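PDB 5YKR: probable aminotransferase from Pseudomonas aeruginosa, which is of unproven function but belongs to the class-III aminotransferases, a family of pyridoxal phosphate-dependent enzymes. Local coordinates for residues 176-179 with 180-184; 246-249 with 250-254; 306-310 with 311-315. All coordinates share one frame; numbering follows the deposited sequence.

Contact 1: 176-179 with 180-184; sequences EFDA and AGRMV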
loop_
_atom_site.group_PDB
_atom_site.type_symbol
_atom_site.label_atom_id
_atom_site.label_comp_id
_atom_site.label_asym_id
_atom_site.label_seq_id
_atom_site.Cartn_x
_atom_site.Cartn_y
_atom_site.Cartn_z
ATOM N N GLU A 176 19.902 -3.394 -12.764
ATOM C CA GLU A 176 20.193 -4.434 -13.768
ATOM C C GLU A 176 21.684 -4.423 -14.043
ATOM O O GLU A 176 22.394 -3.494 -13.655
ATOM C CB GLU A 176 19.410 -4.206 -15.058
ATOM C CG GLU A 176 19.863 -2.999 -15.855
ATOM C CD GLU A 176 18.951 -2.667 -17.015
ATOM O OE1 GLU A 176 17.742 -2.874 -16.903
ATOM O OE2 GLU A 176 19.467 -2.099 -18.035
ATOM N N PHE A 177 22.151 -5.459 -14.740
ATOM C CA PHE A 177 23.532 -5.450 -15.222
ATOM C C PHE A 177 23.567 -4.779 -16.604
ATOM O O PHE A 177 22.783 -5.126 -17.489
ATOM C CB PHE A 177 24.094 -6.825 -15.335
ATOM C CG PHE A 177 24.494 -7.465 -14.020
ATOM C CD1 PHE A 177 25.415 -6.833 -13.203
ATOM C CD2 PHE A 177 24.010 -8.694 -13.619
ATOM C CE1 PHE A 177 25.799 -7.388 -12.006
ATOM C CE2 PHE A 177 24.404 -9.245 -12.443
ATOM C CZ PHE A 177 25.305 -8.597 -11.632
ATOM N N ASP A 178 24.553 -3.899 -16.801
ATOM C CA ASP A 178 24.832 -3.339 -18.123
ATOM C C ASP A 178 25.748 -4.307 -18.901
ATOM O O ASP A 178 26.071 -5.384 -18.432
ATOM C CB ASP A 178 25.358 -1.898 -18.018
ATOM C CG ASP A 178 26.777 -1.804 -17.524
ATOM O OD1 ASP A 178 27.452 -2.840 -17.365
ATOM O OD2 ASP A 178 27.208 -0.635 -17.323
ATOM N N ALA A 179 26.156 -3.902 -20.086
ATOM C CA ALA A 179 26.975 -4.740 -20.968
ATOM C C ALA A 179 28.334 -5.100 -20.371
ATOM O O ALA A 179 28.971 -6.098 -20.796
ATOM C CB ALA A 179 27.161 -4.019 -22.306
ATOM N N ALA A 180 28.819 -4.254 -19.460
ATOM C CA ALA A 180 30.099 -4.478 -18.795
ATOM C C ALA A 180 29.960 -5.291 -17.511
ATOM O O ALA A 180 30.976 -5.525 -16.845
ATOM C CB ALA A 180 30.794 -3.141 -18.502
ATOM N N GLY A 181 28.743 -5.694 -17.127
ATOM C CA GLY A 181 28.555 -6.378 -15.864
ATOM C C GLY A 181 28.498 -5.459 -14.666
ATOM O O GLY A 181 28.643 -5.904 -13.534
ATOM N N ARG A 182 28.275 -4.161 -14.914
ATOM C CA ARG A 182 28.158 -3.177 -13.850
ATOM C C ARG A 182 26.696 -3.107 -13.432
ATOM O O ARG A 182 25.787 -3.188 -14.270
ATOM C CB ARG A 182 28.557 -1.802 -14.341
ATOM C CG ARG A 182 28.651 -0.756 -13.277
ATOM C CD ARG A 182 29.157 0.600 -13.813
ATOM N NE ARG A 182 29.453 1.462 -12.676
ATOM C CZ ARG A 182 30.673 1.663 -12.164
ATOM N NH1 ARG A 182 31.819 1.153 -12.723
ATOM N NH2 ARG A 182 30.778 2.450 -11.098
ATOM N N MET A 183 26.465 -2.953 -12.117
ATOM C CA MET A 183 25.114 -2.715 -11.611
ATOM C C MET A 183 24.719 -1.285 -11.871
ATOM O O MET A 183 25.392 -0.353 -11.379
ATOM C CB MET A 183 25.114 -3.004 -10.110
ATOM C CG MET A 183 23.741 -2.815 -9.477
ATOM S SD MET A 183 23.700 -3.069 -7.710
ATOM C CE MET A 183 24.672 -1.670 -7.097
ATOM N N VAL A 184 23.628 -1.100 -12.600
ATOM C CA VAL A 184 23.121 0.207 -12.977
ATOM C C VAL A 184 21.608 0.258 -12.718
ATOM O O VAL A 184 20.982 -0.795 -12.499
ATOM C CB VAL A 184 23.421 0.532 -14.479
ATOM C CG1 VAL A 184 24.923 0.558 -14.733
ATOM C CG2 VAL A 184 22.702 -0.362 -15.441
#
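Asp178 turns its carboxylate back over the loop that follows it, and OD1 takes the N-H of Arg182 at 2.9 Å. That donor comes from above the carboxylate plane, 48° out of it. The same oxygen draws a second, weak bond from Ala180 N, so one side-chain atom serves two backbone N-H groups, one firmly and one weakly. The torsion explains it: with chi1 at 74°, CG sits between the backbone N and the carbonyl carbon, tucked toward the turn. Asp178 OD2 lies 3.7 Å from the methyl Val184 CG1.

The Asp178 backbone is used at both ends. Its N-H goes to Arg182 O, while its carbonyl O accepts Gly181 N at 3.0 Å, closing a type I turn from Asp178 to Gly181. Farther from the turn, beyond the Phe177-Met183 pair, Glu176 and Val184 form a hydrogen-bonded antiparallel pair: Glu176 N gives to Val184 O (2.8 Å) and Val184 N returns to Glu176 O at 2.9 Å. On their side of the hairpin Val184 CG2 rests 3.9 Å from Glu176 CG. The extended Glu176 chain ends at Ala187 N, which satisfies OE1.

Phe177 and Met183, the non-hydrogen-bonded pair, point to the other face and lean on Leu202 of strand 200-203. Phe177 CD1 comes 3.4 Å from Gly181 O, and Arg182 O sits at the ring edge. Phe177 N is taken by Asn163 OD1.

Gly181, at positive phi (80°), is the last residue of the type I turn and with Arg182 stands opposite Asp178. This is the classic G1 beta bulge of a tight beta hairpin, here the small surface hairpin of strands 175-177 and 183-185.

Contact 2: 246-249 with 250-254; sequences RELT and RRHDV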
loop_
_atom_site.group_PDB
_atom_site.type_symbol
_atom_site.label_atom_id
_atom_site.label_comp_id
_atom_site.label_asym_id
_atom_site.label_seq_id
_atom_site.Cartn_x
_atom_site.Cartn_y
_atom_site.Cartn_z
ATOM N N ARG A 246 20.495 -21.561 0.699
ATOM C CA ARG A 246 20.207 -21.664 2.126
ATOM C C ARG A 246 21.495 -21.800 2.931
ATOM O O ARG A 246 21.618 -21.203 3.982
ATOM C CB ARG A 246 19.236 -22.813 2.395
ATOM C CG ARG A 246 18.938 -23.082 3.841
ATOM C CD ARG A 246 18.087 -22.000 4.503
ATOM N NE ARG A 246 18.840 -20.767 4.778
ATOM C CZ ARG A 246 18.404 -19.776 5.544
ATOM N NH1 ARG A 246 17.177 -19.822 6.066
ATOM N NH2 ARG A 246 19.177 -18.730 5.792
ATOM N N GLU A 247 22.423 -22.635 2.443
ATOM C CA GLU A 247 23.674 -22.841 3.144
ATOM C C GLU A 247 24.512 -21.553 3.236
ATOM O O GLU A 247 25.027 -21.221 4.309
ATOM C CB GLU A 247 24.439 -24.035 2.564
ATOM C CG GLU A 247 25.670 -24.460 3.390
ATOM C CD GLU A 247 26.926 -23.608 3.155
ATOM O OE1 GLU A 247 27.110 -23.053 2.030
ATOM O OE2 GLU A 247 27.745 -23.464 4.080
ATOM N N LEU A 248 24.665 -20.843 2.106
ATOM C CA LEU A 248 25.470 -19.618 2.086
ATOM C C LEU A 248 24.902 -18.539 3.007
ATOM O O LEU A 248 25.643 -17.867 3.698
ATOM C CB LEU A 248 25.556 -19.076 0.651
ATOM C CG LEU A 248 26.517 -19.808 -0.316
ATOM C CD1 LEU A 248 26.372 -19.304 -1.711
ATOM C CD2 LEU A 248 27.903 -19.600 0.128
ATOM N N THR A 249 23.570 -18.366 2.970
ATOM C CA THR A 249 23.000 -17.359 3.812
ATOM C C THR A 249 23.137 -17.730 5.295
ATOM O O THR A 249 23.427 -16.870 6.130
ATOM C CB THR A 249 21.525 -17.054 3.433
ATOM O OG1 THR A 249 20.747 -18.254 3.394
ATOM C CG2 THR A 249 21.421 -16.298 2.094
ATOM N N ARG A 250 22.999 -19.020 5.632
ATOM C CA ARG A 250 23.278 -19.432 7.014
ATOM C C ARG A 250 24.709 -19.142 7.435
ATOM O O ARG A 250 24.944 -18.550 8.514
ATOM C CB ARG A 250 22.972 -20.894 7.212
ATOM C CG ARG A 250 21.507 -21.047 7.438
ATOM C CD ARG A 250 21.114 -22.477 7.379
ATOM N NE ARG A 250 19.720 -22.622 7.735
ATOM C CZ ARG A 250 19.010 -23.714 7.472
ATOM N NH1 ARG A 250 19.550 -24.751 6.810
ATOM N NH2 ARG A 250 17.722 -23.760 7.826
ATOM N N ARG A 251 25.648 -19.484 6.559
ATOM C CA ARG A 251 27.062 -19.380 6.900
ATOM C C ARG A 251 27.471 -17.935 7.133
ATOM O O ARG A 251 28.239 -17.627 8.039
ATOM C CB ARG A 251 27.883 -20.046 5.814
ATOM C CG ARG A 251 29.390 -19.975 6.079
ATOM C CD ARG A 251 30.175 -21.088 5.464
ATOM N NE ARG A 251 29.738 -21.464 4.129
ATOM C CZ ARG A 251 30.109 -20.918 2.981
ATOM N NH1 ARG A 251 30.980 -19.905 2.923
ATOM N NH2 ARG A 251 29.603 -21.423 1.868
ATOM N N HIS A 252 26.861 -17.036 6.363
ATOM C CA HIS A 252 27.160 -15.605 6.465
ATOM C C HIS A 252 26.175 -14.825 7.366
ATOM O O HIS A 252 26.276 -13.583 7.471
ATOM C CB HIS A 252 27.209 -14.984 5.057
ATOM C CG HIS A 252 28.359 -15.422 4.238
ATOM N ND1 HIS A 252 28.298 -16.463 3.348
ATOM C CD2 HIS A 252 29.617 -14.958 4.201
ATOM C CE1 HIS A 252 29.489 -16.621 2.794
ATOM N NE2 HIS A 252 30.294 -15.715 3.287
ATOM N N ASP A 253 25.253 -15.536 8.036
ATOM C CA ASP A 253 24.230 -14.934 8.912
ATOM C C ASP A 253 23.507 -13.800 8.169
ATOM O O ASP A 253 23.378 -12.661 8.649
ATOM C CB ASP A 253 24.851 -14.405 10.186
ATOM C CG ASP A 253 23.848 -13.922 11.201
ATOM O OD1 ASP A 253 22.831 -14.584 11.351
ATOM O OD2 ASP A 253 24.071 -12.870 11.816
ATOM N N VAL A 254 23.046 -14.174 6.977
ATOM C CA VAL A 254 22.296 -13.296 6.098
ATOM C C VAL A 254 20.837 -13.805 6.021
ATOM O O VAL A 254 20.622 -14.975 5.793
ATOM C CB VAL A 254 22.908 -13.240 4.692
ATOM C CG1 VAL A 254 21.987 -12.525 3.720
ATOM C CG2 VAL A 254 24.294 -12.560 4.750
#
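Arg246 and Arg250, one helical turn apart, lay their guanidinium groups flat on each other, centres 4.4 Å apart and planes only 8° out of parallel. The stack is offset: Arg246 CD lies over the middle of the Arg250 group, while Arg250 NE lies over a face of the Arg246 group, off centre toward its rim. Arg246 gets there by folding at chi2 and chi3, whereas Arg250 stays extended from CG to NE. Glu278 forms a salt bridge with Arg250 and Asp280 one with Arg246, with Glu278 O taking Arg246 NH1.

Of opposite charge are Glu247 and Arg251, joined side-on through two nitrogens. Arg251 NE reaches Glu247 OE2 at 2.8 Å, almost straight at 173°, and Arg251 NH2 reaches Glu247 OE1 at 3.0 Å. Both oxygens use their syn lone pairs, and the two flat groups are nearly coplanar. Glu212 holds the NH1 of the same arginine.

Hydrogen bonds to main-chain carbonyls finish helix 241-251. Leu248 O accepts both His252 N and His252 ND1, each at 3.0 Å, from opposite faces of its plane; the ND1 bond, lying in the ring plane, holds the rotation of the imidazole. Asp253, at positive phi, is the C-prime residue of a Schellman motif, with Val254 N bonded to Thr249 O (2.9 Å) and Asp253 N to Arg250 O.

Apolar contact is slighter: Thr249 CG2 and Val254 CG1 sit 4.1 Å apart, both residues packing on Val223 of strand 220-225. The acids probably offset the two stacked like charges, and the bonds to Glu278 and Asp280 tie the helix to the loop before strand 281-284.

Contact 3: 306-310 with 311-315; sequences RIWAV and LPHFR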
loop_
_atom_site.group_PDB
_atom_site.type_symbol
_atom_site.label_atom_id
_atom_site.label_comp_id
_atom_site.label_asym_id
_atom_site.label_seq_id
_atom_site.Cartn_x
_atom_site.Cartn_y
_atom_site.Cartn_z
ATOM N N ARG A 306 15.652 -11.532 17.196
ATOM C CA ARG A 306 16.604 -10.481 16.814
ATOM C C ARG A 306 15.901 -9.153 16.580
ATOM O O ARG A 306 16.370 -8.112 17.014
ATOM C CB ARG A 306 17.388 -10.901 15.613
ATOM C CG ARG A 306 18.303 -12.031 16.131
ATOM C CD ARG A 306 19.160 -12.624 15.142
ATOM N NE ARG A 306 20.266 -11.791 14.805
ATOM C CZ ARG A 306 21.229 -12.215 14.025
ATOM N NH1 ARG A 306 21.152 -13.424 13.518
ATOM N NH2 ARG A 306 22.242 -11.434 13.736
ATOM N N ILE A 307 14.716 -9.211 15.983
ATOM C CA ILE A 307 13.919 -7.994 15.767
ATOM C C ILE A 307 13.451 -7.393 17.096
ATOM O O ILE A 307 13.582 -6.168 17.325
ATOM C CB ILE A 307 12.716 -8.292 14.855
ATOM C CG1 ILE A 307 13.196 -8.629 13.464
ATOM C CG2 ILE A 307 11.697 -7.139 14.860
ATOM C CD1 ILE A 307 12.144 -9.242 12.546
ATOM N N TRP A 308 12.936 -8.226 17.998
ATOM C CA TRP A 308 12.467 -7.683 19.282
ATOM C C TRP A 308 13.576 -7.008 20.090
ATOM O O TRP A 308 13.324 -6.014 20.791
ATOM C CB TRP A 308 11.833 -8.780 20.094
ATOM C CG TRP A 308 10.561 -9.345 19.478
ATOM C CD1 TRP A 308 9.573 -8.676 18.817
ATOM C CD2 TRP A 308 10.117 -10.692 19.617
ATOM N NE1 TRP A 308 8.588 -9.562 18.456
ATOM C CE2 TRP A 308 8.894 -10.803 18.960
ATOM C CE3 TRP A 308 10.666 -11.832 20.195
ATOM C CZ2 TRP A 308 8.195 -12.005 18.885
ATOM C CZ3 TRP A 308 9.957 -13.021 20.112
ATOM C CH2 TRP A 308 8.744 -13.095 19.475
ATOM N N ALA A 309 14.816 -7.466 19.928
ATOM C CA ALA A 309 15.922 -6.870 20.653
ATOM C C ALA A 309 16.355 -5.543 20.072
ATOM O O ALA A 309 17.096 -4.813 20.747
ATOM C CB ALA A 309 17.055 -7.851 20.709
ATOM N N VAL A 310 15.970 -5.196 18.849
ATOM C CA VAL A 310 16.182 -3.858 18.298
ATOM C C VAL A 310 14.915 -3.031 18.197
ATOM O O VAL A 310 14.989 -1.826 17.891
ATOM C CB VAL A 310 16.929 -3.910 16.922
ATOM C CG1 VAL A 310 18.348 -4.430 17.110
ATOM C CG2 VAL A 310 16.165 -4.725 15.860
ATOM N N LEU A 311 13.744 -3.625 18.400
ATOM C CA LEU A 311 12.444 -2.937 18.382
ATOM C C LEU A 311 11.593 -3.648 19.440
ATOM O O LEU A 311 10.810 -4.569 19.166
ATOM C CB LEU A 311 11.814 -2.977 17.009
ATOM C CG LEU A 311 10.500 -2.220 16.902
ATOM C CD1 LEU A 311 10.591 -0.787 17.385
ATOM C CD2 LEU A 311 10.017 -2.303 15.464
ATOM N N PRO A 312 11.742 -3.235 20.698
ATOM C CA PRO A 312 11.067 -3.948 21.771
ATOM C C PRO A 312 9.542 -3.791 21.748
ATOM O O PRO A 312 8.986 -2.835 21.204
ATOM C CB PRO A 312 11.587 -3.274 23.018
ATOM C CG PRO A 312 12.908 -2.718 22.655
ATOM C CD PRO A 312 12.746 -2.269 21.217
ATOM N N HIS A 313 8.889 -4.800 22.317
ATOM C CA HIS A 313 7.440 -4.691 22.525
ATOM C C HIS A 313 7.136 -3.399 23.287
ATOM O O HIS A 313 7.869 -2.970 24.186
ATOM C CB HIS A 313 6.951 -5.920 23.311
ATOM C CG HIS A 313 7.058 -7.158 22.506
ATOM N ND1 HIS A 313 6.214 -7.424 21.446
ATOM C CD2 HIS A 313 7.979 -8.165 22.551
ATOM C CE1 HIS A 313 6.580 -8.567 20.895
ATOM N NE2 HIS A 313 7.666 -9.022 21.524
ATOM N N PHE A 314 6.051 -2.762 22.884
ATOM C CA PHE A 314 5.753 -1.397 23.391
ATOM C C PHE A 314 5.426 -1.448 24.865
ATOM O O PHE A 314 4.712 -2.350 25.324
ATOM C CB PHE A 314 4.569 -0.828 22.595
ATOM C CG PHE A 314 4.439 0.652 22.628
ATOM C CD1 PHE A 314 5.290 1.460 21.853
ATOM C CD2 PHE A 314 3.487 1.238 23.402
ATOM C CE1 PHE A 314 5.148 2.824 21.849
ATOM C CE2 PHE A 314 3.327 2.620 23.428
ATOM C CZ PHE A 314 4.148 3.409 22.651
ATOM N N ARG A 315 5.912 -0.471 25.611
ATOM C CA ARG A 315 5.752 -0.433 27.044
ATOM C C ARG A 315 4.679 0.603 27.412
ATOM O O ARG A 315 4.500 1.626 26.715
ATOM C CB ARG A 315 7.104 -0.101 27.702
ATOM C CG ARG A 315 8.167 -1.191 27.489
ATOM C CD ARG A 315 9.564 -0.784 28.060
ATOM N NE ARG A 315 10.465 -1.929 28.337
ATOM C CZ ARG A 315 11.372 -2.451 27.492
ATOM N NH1 ARG A 315 11.566 -1.928 26.262
ATOM N NH2 ARG A 315 12.170 -3.488 27.910
#
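Trp308 offers one face of its indole to His313, whose NE2 stands 3.2 Å above the plane, over the five-membered ring and off the centre of the indole. Around that nitrogen cluster CD1, NE1 and CE2 of the tryptophan, and His313 CE1 comes to 3.3 Å from Trp308 NE1. The five-membered ring and the imidazole have centroids 4.0 Å apart, with planes inclined at 46°, an oblique meeting of the two rings. Both side chains have CG anti to their carbonyl carbons, beside the backbone N (chi1 -65° in Trp308), and their rings converge across the bend in the chain between them.

Trp308 NE1 and His313 NE2, though close, are badly angled for a hydrogen bond. The indole N-H goes to Leu42 O of the second subunit, and His313 ND1 pairs with Gln51 of that subunit. The bend is therefore part of the dimer interface of this class-III aminotransferase, at the place where helix 301-310 runs out into the long loop leading to helix 333-346. Tyr43 of the second subunit meets the Trp308 ring edge-to-face, as does Tyr132 of the same chain.

Between the two aromatic residues the backbone turns at Leu311. Its N-H bonds to Ile307 O at 2.8 Å, with only a weak second reach to Trp308 O. Ile307 O also accepts Val310 N. Pro312 has no N-H for Trp308 O; its CA comes within 3.2 Å of that oxygen instead, a CA-H...O contact. Leu311 O lies at the edge of the indole and accepts a hydrogen bond from Tyr43 OH of the second subunit, while the end of the Leu311 side chain leads away from the helix end and packs on Met152, Phe323 and Phe325.

Overall arrangement
Following the chain, contact 1 comes first and closes the hairpin of strands 175-177 and 183-185, which packs on strand 200-203 at the edge of the seven-stranded sheet. Contact 2 ends helix 241-251, turning the chain into strand 255-259 within a beta-alpha-beta unit. Contact 3 comes last, where helix 301-310 gives way to a loop facing the second subunit. The three are in series; none nests in or crosses another. Contacts 1 and 2 have centres about 25 Å apart and do not touch. Contacts 2 and 3 are joined by a salt bridge, Asp253 OD1 to Arg306 NH1 at 3.0 Å, tying the two helix regions together.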